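Local coordinates for protein adenine Deaminase (Enterococcus faecalis, PDB 2ICS) that deacetylates acetyl-(R)-mandelate in vitro, though very inefficiently, and carries a binuclear zinc centre in an amidohydrolase TIM barrel, at residues E21-I24 with A30-A33; C63-K66 with D72-D75; Q175-N180 with K205-T210; D226-F231 with L260-K265. All coordinates share one frame; numbering follows the deposited sequence.

Interaction 1 of 4, residues E21-I24 with A30-A33; sequences EIAI and AAVA
Ala-30 and Ala-31 both face Ala-23, forming a classic beta bulge in the antiparallel hairpin of strands 19-25 and 28-33. The short strand axes lie 4.6 Å apart and run at 176°. At Ala-30 the bulge opens: its N donates to Ala-23 O at 2.7 Å, while its CB rests against the same carbonyl. Ala-31 follows with a longer bond, its N lying 3.2 Å from Ala-23 O. Both N-H groups therefore converge on one oxygen, from the same face of its plane. Ala-31 also returns a bond, its O taking Ala-23 N at 2.8 Å in a nearly straight line (172° at the hydrogen). The methyls of these two residues stand on the same face of the sheet, CB to CB 3.7 Å, and Tyr-5 of strand 5-13 and Ile-36 pack against both.

Val-32 is the non-hydrogen-bonded partner of Ile-22, on the opposite face. CG2 of Val-32 reaches only 4.3 Å from CG1 of Ile-22, whose side chain also meets Leu-331 of strand 331-344. The Val-32 CA-H also makes a CA-H...O contact with Glu-21 O. Ala-33 pairs with Glu-21 through two reciprocal backbone bonds, on the outermost strand of a four-stranded sheet. With CG anti to the carbonyl carbon (chi1 -53°), the Glu-21 chain leads off to Lys-10 and to the backbone N of Ile-36, both held by OE1. Near its root, Glu-21 CB sits 3.4 Å from Ala-33 O, the oxygen that accepts the Glu-21 N-H at 2.7 Å.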
loop_
_atom_site.group_PDB
_atom_site.type_symbol
_atom_site.label_atom_id
_atom_site.label_comp_id
_atom_site.label_asym_id
_atom_site.label_seq_id
_atom_site.Cartn_x
_atom_site.Cartn_y
_atom_site.Cartn_z
ATOM N N GLU A 21 -18.110 18.123 5.167
ATOM C CA GLU A 21 -17.309 19.186 5.761
ATOM C C GLU A 21 -16.629 18.521 6.948
ATOM O O GLU A 21 -17.252 17.737 7.660
ATOM C CB GLU A 21 -18.187 20.350 6.237
ATOM C CG GLU A 21 -19.132 20.893 5.168
ATOM C CD GLU A 21 -19.544 22.341 5.411
ATOM O OE1 GLU A 21 -19.726 22.727 6.589
ATOM O OE2 GLU A 21 -19.697 23.088 4.419
ATOM N N ILE A 22 -15.351 18.818 7.152
ATOM C CA ILE A 22 -14.606 18.213 8.247
ATOM C C ILE A 22 -14.036 19.254 9.206
ATOM O O ILE A 22 -13.469 20.257 8.785
ATOM C CB ILE A 22 -13.437 17.331 7.710
ATOM C CG1 ILE A 22 -13.978 16.211 6.817
ATOM C CG2 ILE A 22 -12.666 16.716 8.865
ATOM C CD1 ILE A 22 -14.378 16.653 5.429
ATOM N N ALA A 23 -14.192 19.000 10.502
ATOM C CA ALA A 23 -13.687 19.894 11.538
ATOM C C ALA A 23 -12.502 19.213 12.211
ATOM O O ALA A 23 -12.600 18.064 12.631
ATOM C CB ALA A 23 -14.786 20.185 12.558
ATOM N N ILE A 24 -11.387 19.927 12.320
ATOM C CA ILE A 24 -10.176 19.369 12.911
ATOM C C ILE A 24 -9.632 20.153 14.107
ATOM O O ILE A 24 -9.618 21.386 14.104
ATOM C CB ILE A 24 -9.055 19.288 11.849
ATOM C CG1 ILE A 24 -9.482 18.348 10.720
ATOM C CG2 ILE A 24 -7.753 18.834 12.488
ATOM C CD1 ILE A 24 -8.555 18.370 9.516
ATOM N N ALA A 30 -12.415 16.200 14.562
ATOM C CA ALA A 30 -13.355 16.546 15.626
ATOM C C ALA A 30 -14.829 16.480 15.227
ATOM O O ALA A 30 -15.696 16.376 16.091
ATOM C CB ALA A 30 -13.026 17.931 16.171
ATOM N N ALA A 31 -15.116 16.544 13.931
ATOM C CA ALA A 31 -16.499 16.483 13.465
ATOM C C ALA A 31 -16.579 16.323 11.957
ATOM O O ALA A 31 -15.728 16.821 11.226
ATOM C CB ALA A 31 -17.254 17.742 13.890
ATOM N N VAL A 32 -17.611 15.620 11.502
ATOM C CA VAL A 32 -17.831 15.388 10.081
ATOM C C VAL A 32 -19.326 15.427 9.795
ATOM O O VAL A 32 -20.097 14.694 10.409
ATOM C CB VAL A 32 -17.294 14.004 9.636
ATOM C CG1 VAL A 32 -17.521 13.821 8.142
ATOM C CG2 VAL A 32 -15.812 13.876 9.978
ATOM N N ALA A 33 -19.733 16.280 8.862
ATOM C CA ALA A 33 -21.141 16.398 8.506
ATOM C C ALA A 33 -21.274 17.103 7.168
ATOM O O ALA A 33 -20.311 17.680 6.670
ATOM C CB ALA A 33 -21.893 17.180 9.587
#

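Interaction 2 of 4, residues C63-K66 with D72-D75; sequences CFEK and DYPD
Cys-63 and Pro-74 make the apolar part of this contact, with Cys-63 CB 3.9 Å from Pro-74 CG. The proline ring also lies against the cysteine carbonyl, its CG 3.5 Å from Cys-63 O. Beyond the ring, Glu-65 packs on Tyr-73: CB approaches the ring obliquely, 3.9 Å from CD2, and the two side chains cross at about a right angle. Setting Glu-65 CG between its own backbone N and carbonyl carbon (chi1 72°) brings the carboxylate beside CD2 and CE2 of the tyrosine, the two planes 73° apart.

Where the backbones meet, no hydrogen bond forms: Cys-63 O and Asp-72 O, both acceptors, are 3.4 Å apart. Cys-63 CA lies 3.6 Å from Asp-72 O in a bent CA-H...O contact, and the same oxygen is also close to CA and CB of Glu-65.

The hydrogen bonds run within 72-75 or to the surroundings. Asp-72 OD1 takes the Tyr-73 N-H at 2.7 Å on its anti side and forms a salt bridge with Arg-278, while Cys-63 N donates to Asp-88.

The loop 63-66 directly follows His-60 and His-62, the zinc-binding HxH motif at the end of the first barrel strand. The contact thus rests on packing, while Asp-72 OD1 and Cys-63 N find partners elsewhere.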
loop_
_atom_site.group_PDB
_atom_site.type_symbol
_atom_site.label_atom_id
_atom_site.label_comp_id
_atom_site.label_asym_id
_atom_site.label_seq_id
_atom_site.Cartn_x
_atom_site.Cartn_y
_atom_site.Cartn_z
ATOM N N CYS A 63 11.024 3.421 0.770
ATOM C CA CYS A 63 11.478 4.783 0.982
ATOM C C CYS A 63 12.586 5.020 2.007
ATOM O O CYS A 63 12.607 6.067 2.657
ATOM C CB CYS A 63 10.274 5.667 1.323
ATOM S SG CYS A 63 9.344 5.129 2.763
ATOM N N PHE A 64 13.485 4.052 2.173
ATOM C CA PHE A 64 14.628 4.226 3.069
ATOM C C PHE A 64 15.646 4.859 2.120
ATOM O O PHE A 64 16.287 4.155 1.340
ATOM C CB PHE A 64 15.155 2.878 3.575
ATOM C CG PHE A 64 16.380 2.993 4.454
ATOM C CD1 PHE A 64 17.125 1.864 4.780
ATOM C CD2 PHE A 64 16.792 4.230 4.956
ATOM C CE1 PHE A 64 18.263 1.956 5.591
ATOM C CE2 PHE A 64 17.926 4.334 5.764
ATOM C CZ PHE A 64 18.662 3.196 6.082
ATOM N N GLU A 65 15.782 6.182 2.183
ATOM C CA GLU A 65 16.672 6.907 1.274
ATOM C C GLU A 65 18.156 6.524 1.263
ATOM O O GLU A 65 18.870 6.855 0.313
ATOM C CB GLU A 65 16.533 8.422 1.494
ATOM C CG GLU A 65 17.138 8.949 2.786
ATOM C CD GLU A 65 17.075 10.467 2.880
ATOM O OE1 GLU A 65 15.985 11.017 3.150
ATOM O OE2 GLU A 65 18.120 11.116 2.671
ATOM N N LYS A 66 18.621 5.824 2.292
ATOM C CA LYS A 66 20.027 5.431 2.352
ATOM C C LYS A 66 20.339 4.061 1.749
ATOM O O LYS A 66 21.505 3.680 1.651
ATOM C CB LYS A 66 20.532 5.474 3.798
ATOM C CG LYS A 66 20.633 6.873 4.378
ATOM C CD LYS A 66 21.553 7.750 3.541
ATOM C CE LYS A 66 21.784 9.096 4.206
ATOM N NZ LYS A 66 22.429 8.937 5.542
ATOM N N ASP A 72 13.924 5.553 -2.187
ATOM C CA ASP A 72 13.244 6.763 -2.636
ATOM C C ASP A 72 13.127 7.713 -1.460
ATOM O O ASP A 72 13.518 7.374 -0.342
ATOM C CB ASP A 72 11.849 6.467 -3.197
ATOM C CG ASP A 72 11.468 7.428 -4.315
ATOM O OD1 ASP A 72 11.899 8.606 -4.251
ATOM O OD2 ASP A 72 10.745 7.014 -5.250
ATOM N N TYR A 73 12.592 8.904 -1.707
ATOM C CA TYR A 73 12.429 9.893 -0.652
ATOM C C TYR A 73 10.964 9.968 -0.260
ATOM O O TYR A 73 10.108 10.307 -1.076
ATOM C CB TYR A 73 12.939 11.255 -1.117
ATOM C CG TYR A 73 14.361 11.196 -1.624
ATOM C CD1 TYR A 73 14.631 10.860 -2.948
ATOM C CD2 TYR A 73 15.444 11.413 -0.764
ATOM C CE1 TYR A 73 15.940 10.736 -3.410
ATOM C CE2 TYR A 73 16.764 11.288 -1.213
ATOM C CZ TYR A 73 16.999 10.946 -2.537
ATOM O OH TYR A 73 18.282 10.794 -2.991
ATOM N N PRO A 74 10.662 9.646 1.007
ATOM C CA PRO A 74 9.320 9.641 1.591
ATOM C C PRO A 74 8.335 10.684 1.067
ATOM O O PRO A 74 7.241 10.342 0.614
ATOM C CB PRO A 74 9.603 9.805 3.077
ATOM C CG PRO A 74 10.837 8.989 3.238
ATOM C CD PRO A 74 11.680 9.426 2.052
ATOM N N ASP A 75 8.707 11.953 1.115
ATOM C CA ASP A 75 7.778 12.970 0.664
ATOM C C ASP A 75 7.553 13.046 -0.841
ATOM O O ASP A 75 6.580 13.656 -1.280
ATOM C CB ASP A 75 8.170 14.335 1.239
ATOM C CG ASP A 75 8.127 14.354 2.761
ATOM O OD1 ASP A 75 7.311 13.610 3.354
ATOM O OD2 ASP A 75 8.905 15.116 3.367
#

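Interaction 3 of 4, residues Q175-N180 with K205-T210; sequences QIQQEN and KGDVLT
The backbones around Gln-177 and Asp-207 stay well apart, their CA atoms 10.0 Å from each other, and the gap is bridged by an extended glutamine that meets a short aspartate. The setting is the beta-alpha part of a TIM barrel, where helix 168-178 precedes strand 186-189, and strand 208-210 is the parallel neighbour of that strand. Gln-177 reaches from the helix fully stretched, with CG anti to the backbone N (chi1 178°) and no bend before the amide. Its NE2 donates to Asp-207 OD1 at 3.1 Å, with 158° at the hydrogen. The acceptor lies in the amide plane and is met nearly along its C-O axis; amide and carboxylate are also almost coplanar, 17° between planes.

Lys-174, one turn earlier on the helix, ties the pair together: NZ donates to Gln-177 OE1 and forms a salt bridge with Asp-207 OD2. The second carboxylate oxygen also accepts from the backbone N of Glu-204. Gripped at both oxygens, the buried aspartate has little freedom to turn, and the lysine would probably favour its charged form. The glutamine amide is fixed too, since its oxygen faces a donor while its nitrogen donates on.

On strand 208-210, just beyond Asp-207, Thr-210 OG1 is hydrogen-bonded to ND1 of His-60, a zinc ligand, and so belongs to the second shell of the metal site. Asp-207 itself lies about 12 Å from His-188, side chain to side chain. Besides the aspartate, Gln-177 NE2 has a second acceptor, the backbone O of Ile-183.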
loop_
_atom_site.group_PDB
_atom_site.type_symbol
_atom_site.label_atom_id
_atom_site.label_comp_id
_atom_site.label_asym_id
_atom_site.label_seq_id
_atom_site.Cartn_x
_atom_site.Cartn_y
_atom_site.Cartn_z
ATOM N N GLN A 175 6.257 -18.502 11.877
ATOM C CA GLN A 175 6.666 -18.757 13.256
ATOM C C GLN A 175 6.903 -17.423 13.957
ATOM O O GLN A 175 6.436 -17.203 15.075
ATOM C CB GLN A 175 7.951 -19.586 13.279
ATOM C CG GLN A 175 8.557 -19.783 14.660
ATOM C CD GLN A 175 9.953 -20.376 14.595
ATOM O OE1 GLN A 175 10.158 -21.442 14.010
ATOM N NE2 GLN A 175 10.922 -19.688 15.197
ATOM N N ILE A 176 7.642 -16.543 13.285
ATOM C CA ILE A 176 7.943 -15.216 13.802
ATOM C C ILE A 176 6.647 -14.450 14.058
ATOM O O ILE A 176 6.565 -13.651 14.993
ATOM C CB ILE A 176 8.799 -14.419 12.799
ATOM C CG1 ILE A 176 10.157 -15.100 12.631
ATOM C CG2 ILE A 176 8.959 -12.973 13.275
ATOM C CD1 ILE A 176 11.008 -14.503 11.546
ATOM N N GLN A 177 5.641 -14.691 13.218
ATOM C CA GLN A 177 4.348 -14.030 13.363
ATOM C C GLN A 177 3.702 -14.536 14.645
ATOM O O GLN A 177 3.155 -13.762 15.434
ATOM C CB GLN A 177 3.444 -14.347 12.164
ATOM C CG GLN A 177 2.044 -13.732 12.254
ATOM C CD GLN A 177 1.178 -14.038 11.034
ATOM O OE1 GLN A 177 0.929 -15.201 10.708
ATOM N NE2 GLN A 177 0.716 -12.992 10.358
ATOM N N GLN A 178 3.780 -15.846 14.843
ATOM C CA GLN A 178 3.225 -16.492 16.021
ATOM C C GLN A 178 3.888 -15.938 17.287
ATOM O O GLN A 178 3.232 -15.728 18.304
ATOM C CB GLN A 178 3.465 -17.998 15.933
ATOM C CG GLN A 178 2.836 -18.813 17.052
ATOM C CD GLN A 178 1.337 -18.966 16.884
ATOM O OE1 GLN A 178 0.599 -17.980 16.863
ATOM N NE2 GLN A 178 0.880 -20.208 16.760
ATOM N N GLU A 179 5.191 -15.699 17.207
ATOM C CA GLU A 179 5.957 -15.191 18.340
ATOM C C GLU A 179 5.753 -13.709 18.643
ATOM O O GLU A 179 6.228 -13.217 19.669
ATOM C CB GLU A 179 7.451 -15.457 18.117
ATOM C CG GLU A 179 7.849 -16.926 18.202
ATOM C CD GLU A 179 9.303 -17.164 17.828
ATOM O OE1 GLU A 179 10.186 -16.473 18.378
ATOM O OE2 GLU A 179 9.565 -18.050 16.986
ATOM N N ASN A 180 5.056 -12.996 17.763
ATOM C CA ASN A 180 4.828 -11.574 17.978
ATOM C C ASN A 180 3.367 -11.133 17.866
ATOM O O ASN A 180 3.030 -10.224 17.101
ATOM C CB ASN A 180 5.698 -10.753 17.023
ATOM C CG ASN A 180 7.183 -11.014 17.217
ATOM O OD1 ASN A 180 7.668 -12.120 16.972
ATOM N ND2 ASN A 180 7.911 -9.995 17.661
ATOM N N LYS A 205 -5.961 -16.224 6.609
ATOM C CA LYS A 205 -6.744 -15.001 6.535
ATOM C C LYS A 205 -5.964 -13.920 7.273
ATOM O O LYS A 205 -5.457 -14.159 8.370
ATOM C CB LYS A 205 -8.103 -15.193 7.209
ATOM C CG LYS A 205 -8.946 -13.928 7.243
ATOM C CD LYS A 205 -10.226 -14.130 8.042
ATOM C CE LYS A 205 -11.040 -12.845 8.098
ATOM N NZ LYS A 205 -12.285 -12.998 8.908
ATOM N N GLY A 206 -5.857 -12.739 6.670
ATOM C CA GLY A 206 -5.127 -11.661 7.311
ATOM C C GLY A 206 -3.735 -11.479 6.739
ATOM O O GLY A 206 -3.176 -10.382 6.800
ATOM N N ASP A 207 -3.158 -12.554 6.206
ATOM C CA ASP A 207 -1.832 -12.468 5.606
ATOM C C ASP A 207 -2.023 -11.727 4.293
ATOM O O ASP A 207 -2.976 -11.988 3.558
ATOM C CB ASP A 207 -1.246 -13.863 5.350
ATOM C CG ASP A 207 -0.863 -14.590 6.638
ATOM O OD1 ASP A 207 -0.475 -13.914 7.618
ATOM O OD2 ASP A 207 -0.935 -15.841 6.664
ATOM N N VAL A 208 -1.117 -10.803 3.999
ATOM C CA VAL A 208 -1.218 -10.007 2.790
ATOM C C VAL A 208 -0.366 -10.546 1.653
ATOM O O VAL A 208 0.851 -10.670 1.775
ATOM C CB VAL A 208 -0.819 -8.532 3.078
ATOM C CG1 VAL A 208 -1.030 -7.677 1.834
ATOM C CG2 VAL A 208 -1.640 -7.983 4.248
ATOM N N LEU A 209 -1.023 -10.870 0.545
ATOM C CA LEU A 209 -0.349 -11.377 -0.643
ATOM C C LEU A 209 -0.139 -10.194 -1.583
ATOM O O LEU A 209 -1.094 -9.728 -2.203
ATOM C CB LEU A 209 -1.232 -12.418 -1.335
ATOM C CG LEU A 209 -0.702 -13.013 -2.637
ATOM C CD1 LEU A 209 0.388 -14.011 -2.289
ATOM C CD2 LEU A 209 -1.824 -13.693 -3.419
ATOM N N THR A 210 1.090 -9.693 -1.693
ATOM C CA THR A 210 1.328 -8.555 -2.575
ATOM C C THR A 210 1.766 -9.051 -3.965
ATOM O O THR A 210 2.162 -10.210 -4.119
ATOM C CB THR A 210 2.350 -7.562 -1.933
ATOM O OG1 THR A 210 2.285 -6.295 -2.603
ATOM C CG2 THR A 210 3.759 -8.114 -1.989
#

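Interaction 4 of 4, residues D226-F231 with L260-K265; sequences DKIKDF and LREGMK
Glu-262 turns its CG anti to the carbonyl carbon (chi1 -76°) and stays extended at chi2 (-177°), which brings its carboxylate alongside Ile-228. On the Ile-228 side, CG1 is likewise anti to the carbonyl carbon, and the two chains lie side by side and run opposite ways. Glu-262 OE2 accepts the Ile-228 N-H at 3.0 Å through its syn lone pair, at 162°. OE1 lies against the aliphatic part of the same residue, 3.4 Å from Ile-228 CB.

Two waters extend the grip. One donates both to Glu-262 OE2, at 2.6 Å, and to Asp-226 O; the other donates to Glu-262 OE1 and to Ile-228 O. Trp-233 NE1, from helix 230-237, is a further donor to OE1. Lys-227 NZ stops 4.7 Å from OE2, near enough that it would probably favour the carboxylate's negative charge, though the charged atoms are not in contact.

The glutamate sits just past the end of helix 253-261, where Gly-263, with positive phi, closes a Schellman motif and its N bonds back to Leu-260 O at 2.7 Å. Across from it, Asp-226 and Lys-227 form a G1 beta bulge opposite Asp-222, in the small antiparallel pair 221-222 and 227-228. At the far end of the isoleucine, CD1 of Ile-228 meets SE of the selenomethionine Met-264 at 3.5 Å, and the bend at the end of that chain sets CE 4.0 Å from Ile-228 CG2.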
loop_
_atom_site.group_PDB
_atom_site.type_symbol
_atom_site.label_atom_id
_atom_site.label_comp_id
_atom_site.label_asym_id
_atom_site.label_seq_id
_atom_site.Cartn_x
_atom_site.Cartn_y
_atom_site.Cartn_z
ATOM N N ASP A 226 -6.270 -19.828 -19.453
ATOM C CA ASP A 226 -6.641 -18.424 -19.364
ATOM C C ASP A 226 -7.673 -18.240 -18.257
ATOM O O ASP A 226 -8.579 -17.414 -18.359
ATOM C CB ASP A 226 -7.202 -17.944 -20.705
ATOM C CG ASP A 226 -7.097 -16.439 -20.875
ATOM O OD1 ASP A 226 -5.989 -15.896 -20.669
ATOM O OD2 ASP A 226 -8.115 -15.803 -21.221
ATOM N N LYS A 227 -7.528 -19.026 -17.198
ATOM C CA LYS A 227 -8.430 -18.954 -16.058
ATOM C C LYS A 227 -7.623 -18.808 -14.775
ATOM O O LYS A 227 -6.452 -19.189 -14.719
ATOM C CB LYS A 227 -9.285 -20.219 -15.973
ATOM C CG LYS A 227 -10.292 -20.379 -17.102
ATOM C CD LYS A 227 -10.982 -21.738 -17.039
ATOM C CE LYS A 227 -11.682 -21.966 -15.699
ATOM N NZ LYS A 227 -12.770 -20.980 -15.441
ATOM N N ILE A 228 -8.245 -18.254 -13.744
ATOM C CA ILE A 228 -7.564 -18.100 -12.474
ATOM C C ILE A 228 -7.449 -19.464 -11.809
ATOM O O ILE A 228 -8.446 -20.166 -11.635
ATOM C CB ILE A 228 -8.324 -17.135 -11.555
ATOM C CG1 ILE A 228 -8.246 -15.725 -12.135
ATOM C CG2 ILE A 228 -7.734 -17.162 -10.143
ATOM C CD1 ILE A 228 -8.929 -14.693 -11.285
ATOM N N LYS A 229 -6.226 -19.839 -11.448
ATOM C CA LYS A 229 -5.978 -21.127 -10.812
ATOM C C LYS A 229 -6.908 -21.322 -9.616
ATOM O O LYS A 229 -7.187 -20.376 -8.881
ATOM C CB LYS A 229 -4.506 -21.211 -10.391
ATOM C CG LYS A 229 -3.541 -21.044 -11.564
ATOM C CD LYS A 229 -2.092 -20.944 -11.111
ATOM C CE LYS A 229 -1.154 -20.751 -12.303
ATOM N NZ LYS A 229 0.268 -20.577 -11.880
ATOM N N ASP A 230 -7.393 -22.548 -9.434
ATOM C CA ASP A 230 -8.315 -22.867 -8.343
ATOM C C ASP A 230 -7.791 -22.601 -6.940
ATOM O O ASP A 230 -8.519 -22.089 -6.091
ATOM C CB ASP A 230 -8.753 -24.334 -8.419
ATOM C CG ASP A 230 -9.492 -24.657 -9.700
ATOM O OD1 ASP A 230 -10.362 -23.857 -10.108
ATOM O OD2 ASP A 230 -9.210 -25.721 -10.293
ATOM N N PHE A 231 -6.539 -22.967 -6.686
ATOM C CA PHE A 231 -5.966 -22.768 -5.367
ATOM C C PHE A 231 -5.802 -21.289 -5.049
ATOM O O PHE A 231 -5.746 -20.905 -3.880
ATOM C CB PHE A 231 -4.635 -23.529 -5.232
ATOM C CG PHE A 231 -3.572 -23.097 -6.204
ATOM C CD1 PHE A 231 -2.809 -21.958 -5.964
ATOM C CD2 PHE A 231 -3.310 -23.851 -7.344
ATOM C CE1 PHE A 231 -1.801 -21.577 -6.839
ATOM C CE2 PHE A 231 -2.302 -23.481 -8.230
ATOM C CZ PHE A 231 -1.545 -22.341 -7.977
ATOM N N LEU A 260 -11.228 -9.872 -12.638
ATOM C CA LEU A 260 -12.482 -9.132 -12.491
ATOM C C LEU A 260 -13.631 -9.874 -13.169
ATOM O O LEU A 260 -14.709 -10.022 -12.591
ATOM C CB LEU A 260 -12.358 -7.716 -13.076
ATOM C CG LEU A 260 -13.612 -6.830 -12.975
ATOM C CD1 LEU A 260 -14.036 -6.683 -11.519
ATOM C CD2 LEU A 260 -13.328 -5.464 -13.577
ATOM N N ARG A 261 -13.403 -10.346 -14.391
ATOM C CA ARG A 261 -14.434 -11.082 -15.111
ATOM C C ARG A 261 -14.904 -12.299 -14.321
ATOM O O ARG A 261 -16.051 -12.721 -14.454
ATOM C CB ARG A 261 -13.928 -11.502 -16.497
ATOM C CG ARG A 261 -14.106 -10.419 -17.551
ATOM C CD ARG A 261 -13.459 -10.779 -18.883
ATOM N NE ARG A 261 -11.999 -10.788 -18.799
ATOM C CZ ARG A 261 -11.190 -10.912 -19.848
ATOM N NH1 ARG A 261 -11.698 -11.038 -21.068
ATOM N NH2 ARG A 261 -9.874 -10.908 -19.679
ATOM N N GLU A 262 -14.023 -12.857 -13.496
ATOM C CA GLU A 262 -14.377 -14.012 -12.674
ATOM C C GLU A 262 -14.931 -13.548 -11.333
ATOM O O GLU A 262 -15.287 -14.360 -10.483
ATOM C CB GLU A 262 -13.159 -14.931 -12.454
ATOM C CG GLU A 262 -12.802 -15.776 -13.675
ATOM C CD GLU A 262 -11.638 -16.729 -13.442
ATOM O OE1 GLU A 262 -11.569 -17.350 -12.360
ATOM O OE2 GLU A 262 -10.797 -16.872 -14.356
ATOM N N GLY A 263 -15.000 -12.236 -11.146
ATOM C CA GLY A 263 -15.536 -11.697 -9.909
ATOM C C GLY A 263 -14.520 -11.498 -8.804
ATOM O O GLY A 263 -14.885 -11.355 -7.637
HETATM N N MSE A 264 -13.242 -11.477 -9.165
HETATM C CA MSE A 264 -12.175 -11.299 -8.186
HETATM C C MSE A 264 -11.572 -9.895 -8.262
HETATM O O MSE A 264 -11.217 -9.426 -9.341
HETATM C CB MSE A 264 -11.082 -12.345 -8.425
HETATM C CG MSE A 264 -9.894 -12.252 -7.478
HETATM SE SE MSE A 264 -8.471 -13.468 -7.997
HETATM C CE MSE A 264 -9.043 -15.056 -7.032
ATOM N N LYS A 265 -11.458 -9.235 -7.110
ATOM C CA LYS A 265 -10.892 -7.887 -7.025
ATOM C C LYS A 265 -9.826 -7.831 -5.933
ATOM O O LYS A 265 -9.908 -8.557 -4.938
ATOM C CB LYS A 265 -11.982 -6.859 -6.689
ATOM C CG LYS A 265 -13.088 -6.744 -7.720
ATOM C CD LYS A 265 -14.140 -5.714 -7.305
ATOM C CE LYS A 265 -15.241 -5.621 -8.360
ATOM N NZ LYS A 265 -16.301 -4.632 -8.019
HETATM O O HOH W 1 -11.402 -16.854 -16.836
HETATM O O HOH W 2 -10.747 -19.832 -12.431
#

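Overall arrangement
The four contacts follow one another along the chain without touching. Interactions 2 and 3 lie nearest the zinc centre: Cys-63 follows the zinc ligands His-60 and His-62, its side chain about 11 Å from a zinc ion, and strand 208-210 runs on to the ligand His-211. The side chain of Asp-72 stands about 13 Å from the bound adenine. The centres of these two contacts are 25 Å apart. Interaction 4 lies on the far side of the chain's centre from interaction 2, yet its nearest atoms come within about 8 Å of interaction 3. Interaction 1 belongs to a separate beta sheet, its centre 32 to 40 Å from the others, away from the metal site.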